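Local coordinates for protein nuclease NucT (Helicobacter pylori, PDB 6EHI) that is a nuclease with a PLD-like domain, folded as a mixed beta sheet flanked by helices, at residues N21-I24 and S25-S29; A110-D113 and D114-F118; L137-D141 and T142-L146. The protein carries 1 engineered substitution. All coordinates share one frame; numbering follows the deposited sequence.

Three short-range contacts illustrate how neighbouring residues shape an alpha/beta fold: a helix turn (contact 1), a hairpin end (contact 2) and a strand-to-helix junction (contact 3). Contact 2 is the most buried, with five of nine touching residues inside, and its strand 116-120 pairs with strand 134-139 of contact 3, Val117 O lying 2.9 Å from Thr139 N in a probable hydrogen bond. Helix 16-28 of contact 1 packs against the sheet face that carries Phe118, whereas Val117 meets helix 142-158. Contacts 1 and 3 bury three residues each; contact 3 lies furthest from the chain's centre and reaches the second subunit. To main-chain bonds contact 1 adds a serine hydroxyl, contact 3 a carboxylate cap.

Contact 1. Residues N21-I24 and S25-S29; sequences NSLI and SGISS
Ile24 O meets Ser28 twice near the end of helix 16-28, a local contact within one alpha-helical turn. Ser28 N donates to this oxygen as the regular i to i+4 bond, with an N-H...O angle of 161°, and the Ser28 hydroxyl adds a second bond, OG to Ile24 O at 2.9 Å. The hydroxyl arrives from above the carbonyl plane, 38° out of it, while the amide lies closer to that plane. With chi1 of -70°, Ser28 OG sits beside its own backbone N and is turned back toward the preceding turn. A methyl lies near it, Ile24 CG2 standing 4.1 Å from Ser28 OG. On the buried side of the helix Leu23 and Ile27 touch, Leu23 CG lying 4.3 Å from the Ile27 CD1 methyl. Beyond this first shell, Ile24 and Ile27 rest on Ile46 of helix 44-54, and Leu23 leans on Phe118, so this turn lies between helix 44-54 and the sheet. Gly26, with no side chain, lets the helix backbone approach Phe118 and Ile112 of the hairpin. Where the helix gives way to a loop, Ser29 N donates to Ser25 O at 2.9 Å, and Ser29 OG reaches the same oxygen in a weak bond.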
loop_
_atom_site.group_PDB
_atom_site.type_symbol
_atom_site.label_atom_id
_atom_site.label_comp_id
_atom_site.label_asym_id
_atom_site.label_seq_id
_atom_site.Cartn_x
_atom_site.Cartn_y
_atom_site.Cartn_z
ATOM N N ASN A 21 9.020 -13.017 5.945
ATOM C CA ASN A 21 10.407 -13.363 6.187
ATOM C C ASN A 21 11.322 -12.324 5.522
ATOM O O ASN A 21 12.349 -11.987 6.097
ATOM C CB ASN A 21 10.745 -14.832 5.677
ATOM C CG ASN A 21 10.098 -15.966 6.501
ATOM O OD1 ASN A 21 9.670 -15.806 7.627
ATOM N ND2 ASN A 21 10.036 -17.151 5.898
ATOM N N SER A 22 10.981 -11.786 4.338
ATOM C CA SER A 22 11.784 -10.765 3.673
ATOM C C SER A 22 11.879 -9.507 4.546
ATOM O O SER A 22 12.926 -8.862 4.657
ATOM C CB SER A 22 11.198 -10.364 2.317
ATOM O OG SER A 22 11.984 -9.408 1.593
ATOM N N LEU A 23 10.732 -9.080 5.026
ATOM C CA LEU A 23 10.615 -7.844 5.795
ATOM C C LEU A 23 11.386 -8.028 7.115
ATOM O O LEU A 23 12.123 -7.168 7.528
ATOM C CB LEU A 23 9.130 -7.560 6.123
ATOM C CG LEU A 23 8.869 -6.314 6.983
ATOM C CD1 LEU A 23 9.481 -5.125 6.278
ATOM C CD2 LEU A 23 7.387 -6.114 7.214
ATOM N N ILE A 24 11.112 -9.125 7.802
ATOM C CA ILE A 24 11.748 -9.417 9.083
ATOM C C ILE A 24 13.237 -9.513 8.915
ATOM O O ILE A 24 13.950 -8.911 9.704
ATOM C CB ILE A 24 11.108 -10.607 9.762
ATOM C CG1 ILE A 24 9.869 -10.060 10.413
ATOM C CG2 ILE A 24 12.012 -11.226 10.838
ATOM C CD1 ILE A 24 9.008 -11.048 11.095
ATOM N N SER A 25 13.680 -10.205 7.876
ATOM C CA SER A 25 15.106 -10.279 7.597
ATOM C C SER A 25 15.745 -8.916 7.244
ATOM O O SER A 25 16.844 -8.572 7.691
ATOM C CB SER A 25 15.377 -11.326 6.541
ATOM O OG SER A 25 16.692 -11.238 6.102
ATOM N N GLY A 26 15.033 -8.097 6.482
ATOM C CA GLY A 26 15.507 -6.777 6.126
ATOM C C GLY A 26 15.729 -5.924 7.361
ATOM O O GLY A 26 16.659 -5.150 7.445
ATOM N N ILE A 27 14.816 -5.997 8.308
ATOM C CA ILE A 27 14.917 -5.180 9.555
ATOM C C ILE A 27 16.053 -5.733 10.429
ATOM O O ILE A 27 16.854 -4.957 10.938
ATOM C CB ILE A 27 13.584 -5.199 10.365
ATOM C CG1 ILE A 27 12.520 -4.406 9.629
ATOM C CG2 ILE A 27 13.771 -4.744 11.805
ATOM C CD1 ILE A 27 11.158 -4.676 10.218
ATOM N N SER A 28 16.021 -7.042 10.610
ATOM C CA SER A 28 16.918 -7.789 11.475
ATOM C C SER A 28 18.343 -7.649 11.099
ATOM O O SER A 28 19.163 -7.416 11.984
ATOM C CB SER A 28 16.527 -9.221 11.506
ATOM O OG SER A 28 15.345 -9.248 12.205
ATOM N N SER A 29 18.641 -7.667 9.802
ATOM C CA SER A 29 20.008 -7.551 9.364
ATOM C C SER A 29 20.497 -6.103 9.117
ATOM O O SER A 29 21.578 -5.919 8.582
ATOM C CB SER A 29 20.220 -8.460 8.141
ATOM O OG SER A 29 19.874 -9.824 8.479
#

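Contact 2. Residues A110-D113 and D114-F118; sequences AIID and DKIVF
Ile112 O is gripped by two consecutive amides, Lys115 N at 2.9 Å and Ile116 N at 3.1 Å. Both donors lie in the carbonyl plane, and the doubled acceptance marks a classic beta bulge, with Lys115 and Ile116 together facing Ile112. In return Ile112 N donates to Ile116 O almost straight, at 173°. The side chains of this hydrogen-bonded pair stand on the same face, Ile112 CB 4.0 Å from Ile116 CB. This is the turn end of the antiparallel hairpin of strands 108-112 and 116-120, part of the mixed sheet of this PLD-like fold. Further along, Ala110 and Phe118 exchange two backbone bonds, the shorter running from Phe118 N to Ala110 O at 2.8 Å. The Phe118 ring shares the face of Ile112, which approaches it at the edge and in plane, Ile112 CG1 lying 3.9 Å from Phe118 CE1. With chi1 at -53°, Ile112 CG1 lies beside its backbone N and is itself the atom at the ring edge. Ile111 and Val117 point to the other face, toward helix 142-158, Ile111 CG1 4.2 Å from Val117 CG2. In the turn, Asp113 OD1 accepts from the amides of Glu32 and Ser33, and OD2 from that of Arg31.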
loop_
_atom_site.group_PDB
_atom_site.type_symbol
_atom_site.label_atom_id
_atom_site.label_comp_id
_atom_site.label_asym_id
_atom_site.label_seq_id
_atom_site.Cartn_x
_atom_site.Cartn_y
_atom_site.Cartn_z
ATOM N N ALA A 110 9.165 0.726 5.040
ATOM C CA ALA A 110 10.366 0.547 5.852
ATOM C C ALA A 110 11.630 0.862 4.997
ATOM O O ALA A 110 11.769 0.331 3.877
ATOM C CB ALA A 110 10.476 -0.799 6.404
ATOM N N ILE A 111 12.448 1.788 5.471
ATOM C CA ILE A 111 13.723 2.109 4.794
ATOM C C ILE A 111 14.869 1.541 5.640
ATOM O O ILE A 111 15.063 1.958 6.775
ATOM C CB ILE A 111 13.908 3.584 4.648
ATOM C CG1 ILE A 111 12.655 4.305 4.037
ATOM C CG2 ILE A 111 15.125 3.859 3.757
ATOM C CD1 ILE A 111 12.660 5.783 4.171
ATOM N N ILE A 112 15.692 0.711 5.048
ATOM C CA ILE A 112 16.723 0.013 5.781
ATOM C C ILE A 112 18.083 0.567 5.318
ATOM O O ILE A 112 18.412 0.461 4.126
ATOM C CB ILE A 112 16.702 -1.515 5.515
ATOM C CG1 ILE A 112 15.327 -2.156 5.751
ATOM C CG2 ILE A 112 17.726 -2.225 6.395
ATOM C CD1 ILE A 112 14.667 -1.776 7.060
ATOM N N ASP A 113 18.874 1.100 6.258
ATOM C CA ASP A 113 20.187 1.675 5.931
ATOM C C ASP A 113 19.989 2.643 4.691
ATOM O O ASP A 113 19.049 3.462 4.615
ATOM C CB ASP A 113 21.189 0.556 5.680
ATOM C CG ASP A 113 21.381 -0.448 6.903
ATOM O OD1 ASP A 113 21.039 -0.120 8.088
ATOM O OD2 ASP A 113 21.959 -1.553 6.717
ATOM N N ASP A 114 20.869 2.573 3.706
ATOM C CA ASP A 114 20.561 3.341 2.427
ATOM C C ASP A 114 20.325 2.320 1.347
ATOM O O ASP A 114 20.598 2.543 0.159
ATOM C CB ASP A 114 21.718 4.295 2.091
ATOM C CG ASP A 114 23.132 3.602 2.171
ATOM O OD1 ASP A 114 23.263 2.494 2.773
ATOM O OD2 ASP A 114 24.115 4.188 1.632
ATOM N N LYS A 115 19.901 1.129 1.749
ATOM C CA LYS A 115 19.981 0.017 0.855
ATOM C C LYS A 115 18.694 -0.566 0.440
ATOM O O LYS A 115 18.654 -1.183 -0.629
ATOM C CB LYS A 115 20.838 -1.076 1.467
ATOM C CG LYS A 115 22.217 -0.598 1.918
ATOM C CD LYS A 115 23.021 0.139 0.829
ATOM C CE LYS A 115 24.506 0.280 1.206
ATOM N NZ LYS A 115 25.283 -0.925 0.802
ATOM N N ILE A 116 17.649 -0.503 1.266
ATOM C CA ILE A 116 16.415 -1.205 0.891
ATOM C C ILE A 116 15.211 -0.346 1.274
ATOM O O ILE A 116 15.246 0.357 2.252
ATOM C CB ILE A 116 16.177 -2.569 1.655
ATOM C CG1 ILE A 116 17.401 -3.491 1.597
ATOM C CG2 ILE A 116 14.953 -3.285 1.121
ATOM C CD1 ILE A 116 17.319 -4.575 2.718
ATOM N N VAL A 117 14.202 -0.317 0.396
ATOM C CA VAL A 117 12.888 0.184 0.805
ATOM C C VAL A 117 11.828 -0.870 0.528
ATOM O O VAL A 117 11.856 -1.585 -0.475
ATOM C CB VAL A 117 12.542 1.534 0.242
ATOM C CG1 VAL A 117 12.548 1.513 -1.263
ATOM C CG2 VAL A 117 11.187 1.954 0.817
ATOM N N PHE A 118 10.952 -1.048 1.540
ATOM C CA PHE A 118 9.763 -1.919 1.497
ATOM C C PHE A 118 8.569 -1.067 1.480
ATOM O O PHE A 118 8.407 -0.104 2.256
ATOM C CB PHE A 118 9.653 -2.837 2.755
ATOM C CG PHE A 118 10.775 -3.830 2.891
ATOM C CD1 PHE A 118 11.961 -3.538 3.556
ATOM C CD2 PHE A 118 10.601 -5.138 2.446
ATOM C CE1 PHE A 118 12.908 -4.495 3.713
ATOM C CE2 PHE A 118 11.598 -6.105 2.567
ATOM C CZ PHE A 118 12.747 -5.777 3.190
#

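Contact 3. Residues L137-D141 and T142-L146; sequences LKTDD and TETIL
Asp141 and Thr144 set their side chains across each other at about a right angle, and the carboxylate of the first meets the hydroxyl of the second. Thr144 OG1 donates to Asp141 OD2 at 2.6 Å, a short bond made on the anti side of that oxygen and 17° out of the carboxylate plane. The same OD2 takes a weak bond from Thr144 N at 3.4 Å, so one carboxylate oxygen serves both the amide and the hydroxyl of a single residue. Asp141 CG stands opposite its own backbone N, chi1 180°, which swings the carboxylate forward over the first helical turn. The Asp141 carbonyl begins the main-chain pattern, accepting from Ile145 N at 2.9 Å. Ile145 reaches back to the connecting loop, where its CD1 methyl lies 3.7 Å from Asp140 C. Thr139 and Thr144 meet by their methyls, CG2 to CG2 at 4.1 Å, the two side chains slanting across one another; Val117 of strand 116-120 touches both. Thr139 OG1 faces elsewhere, accepting from Asp141 N at 3.0 Å in an ST turn and also bonding Asn7 OD1 of its own chain, while Asn7 of the second subunit packs on Thr139, Asp141 and Thr144. Strand 134-139 thus passes into helix 142-158 through an ST turn followed by an aspartate N-cap, whose negative charge probably also suits the positive end of the helix dipole.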
loop_
_atom_site.group_PDB
_atom_site.type_symbol
_atom_site.label_atom_id
_atom_site.label_comp_id
_atom_site.label_asym_id
_atom_site.label_seq_id
_atom_site.Cartn_x
_atom_site.Cartn_y
_atom_site.Cartn_z
ATOM N N LEU A 137 6.374 -4.815 -1.866
ATOM C CA LEU A 137 7.501 -4.615 -2.794
ATOM C C LEU A 137 8.754 -4.220 -2.065
ATOM O O LEU A 137 8.746 -3.292 -1.256
ATOM C CB LEU A 137 7.181 -3.574 -3.829
ATOM C CG LEU A 137 8.335 -3.494 -4.878
ATOM C CD1 LEU A 137 7.835 -4.203 -6.099
ATOM C CD2 LEU A 137 8.786 -2.129 -5.201
ATOM N N LYS A 138 9.810 -4.967 -2.292
ATOM C CA LYS A 138 11.176 -4.640 -1.860
ATOM C C LYS A 138 11.972 -4.135 -3.032
ATOM O O LYS A 138 11.891 -4.729 -4.135
ATOM C CB LYS A 138 11.850 -5.882 -1.341
ATOM C CG LYS A 138 13.251 -5.711 -0.805
ATOM C CD LYS A 138 13.773 -7.074 -0.298
ATOM C CE LYS A 138 15.262 -7.029 -0.021
ATOM N NZ LYS A 138 15.711 -8.435 0.168
ATOM N N THR A 139 12.617 -3.010 -2.839
ATOM C CA THR A 139 13.548 -2.504 -3.847
ATOM C C THR A 139 14.814 -1.989 -3.271
ATOM O O THR A 139 14.849 -1.456 -2.153
ATOM C CB THR A 139 12.902 -1.496 -4.801
ATOM O OG1 THR A 139 13.804 -1.144 -5.881
ATOM C CG2 THR A 139 12.544 -0.239 -4.110
ATOM N N ASP A 140 15.898 -2.126 -4.054
ATOM C CA ASP A 140 17.186 -1.468 -3.752
ATOM C C ASP A 140 17.492 -0.301 -4.702
ATOM O O ASP A 140 18.636 0.153 -4.820
ATOM C CB ASP A 140 18.335 -2.492 -3.754
ATOM C CG ASP A 140 18.593 -3.080 -5.103
ATOM O OD1 ASP A 140 17.863 -2.780 -6.068
ATOM O OD2 ASP A 140 19.568 -3.862 -5.243
ATOM N N ASP A 141 16.489 0.197 -5.416
ATOM C CA ASP A 141 16.667 1.278 -6.321
ATOM C C ASP A 141 17.043 2.537 -5.580
ATOM O O ASP A 141 16.254 3.078 -4.771
ATOM C CB ASP A 141 15.370 1.507 -7.082
ATOM C CG ASP A 141 15.454 2.636 -8.066
ATOM O OD1 ASP A 141 16.435 2.762 -8.804
ATOM O OD2 ASP A 141 14.509 3.406 -8.139
ATOM N N THR A 142 18.215 3.100 -5.926
ATOM C CA THR A 142 18.783 4.096 -5.033
ATOM C C THR A 142 18.006 5.433 -5.177
ATOM O O THR A 142 17.863 6.116 -4.210
ATOM C CB THR A 142 20.320 4.277 -5.290
ATOM O OG1 THR A 142 20.527 4.744 -6.616
ATOM C CG2 THR A 142 21.060 2.980 -5.139
ATOM N N GLU A 143 17.474 5.760 -6.361
ATOM C CA GLU A 143 16.663 6.946 -6.516
ATOM C C GLU A 143 15.431 6.861 -5.648
ATOM O O GLU A 143 15.081 7.857 -4.969
ATOM C CB GLU A 143 16.287 7.255 -8.000
ATOM C CG GLU A 143 15.710 8.654 -8.143
ATOM C CD GLU A 143 15.361 9.049 -9.559
ATOM O OE1 GLU A 143 15.616 8.213 -10.466
ATOM O OE2 GLU A 143 14.778 10.168 -9.724
ATOM N N THR A 144 14.765 5.695 -5.657
ATOM C CA THR A 144 13.570 5.492 -4.759
ATOM C C THR A 144 13.956 5.595 -3.284
ATOM O O THR A 144 13.238 6.242 -2.512
ATOM C CB THR A 144 13.023 4.118 -5.032
ATOM O OG1 THR A 144 12.688 4.030 -6.385
ATOM C CG2 THR A 144 11.734 3.773 -4.251
ATOM N N ILE A 145 15.051 4.954 -2.899
ATOM C CA ILE A 145 15.523 5.017 -1.513
ATOM C C ILE A 145 15.814 6.450 -1.108
ATOM O O ILE A 145 15.368 6.898 -0.046
ATOM C CB ILE A 145 16.719 4.066 -1.194
ATOM C CG1 ILE A 145 16.293 2.612 -1.331
ATOM C CG2 ILE A 145 17.280 4.334 0.218
ATOM C CD1 ILE A 145 17.373 1.534 -1.535
ATOM N N LEU A 146 16.576 7.214 -1.908
ATOM C CA LEU A 146 16.905 8.631 -1.556
ATOM C C LEU A 146 15.658 9.476 -1.445
ATOM O O LEU A 146 15.520 10.337 -0.576
ATOM C CB LEU A 146 17.879 9.277 -2.562
ATOM C CG LEU A 146 19.230 8.609 -2.609
ATOM C CD1 LEU A 146 20.008 9.126 -3.822
ATOM C CD2 LEU A 146 20.027 8.832 -1.326
#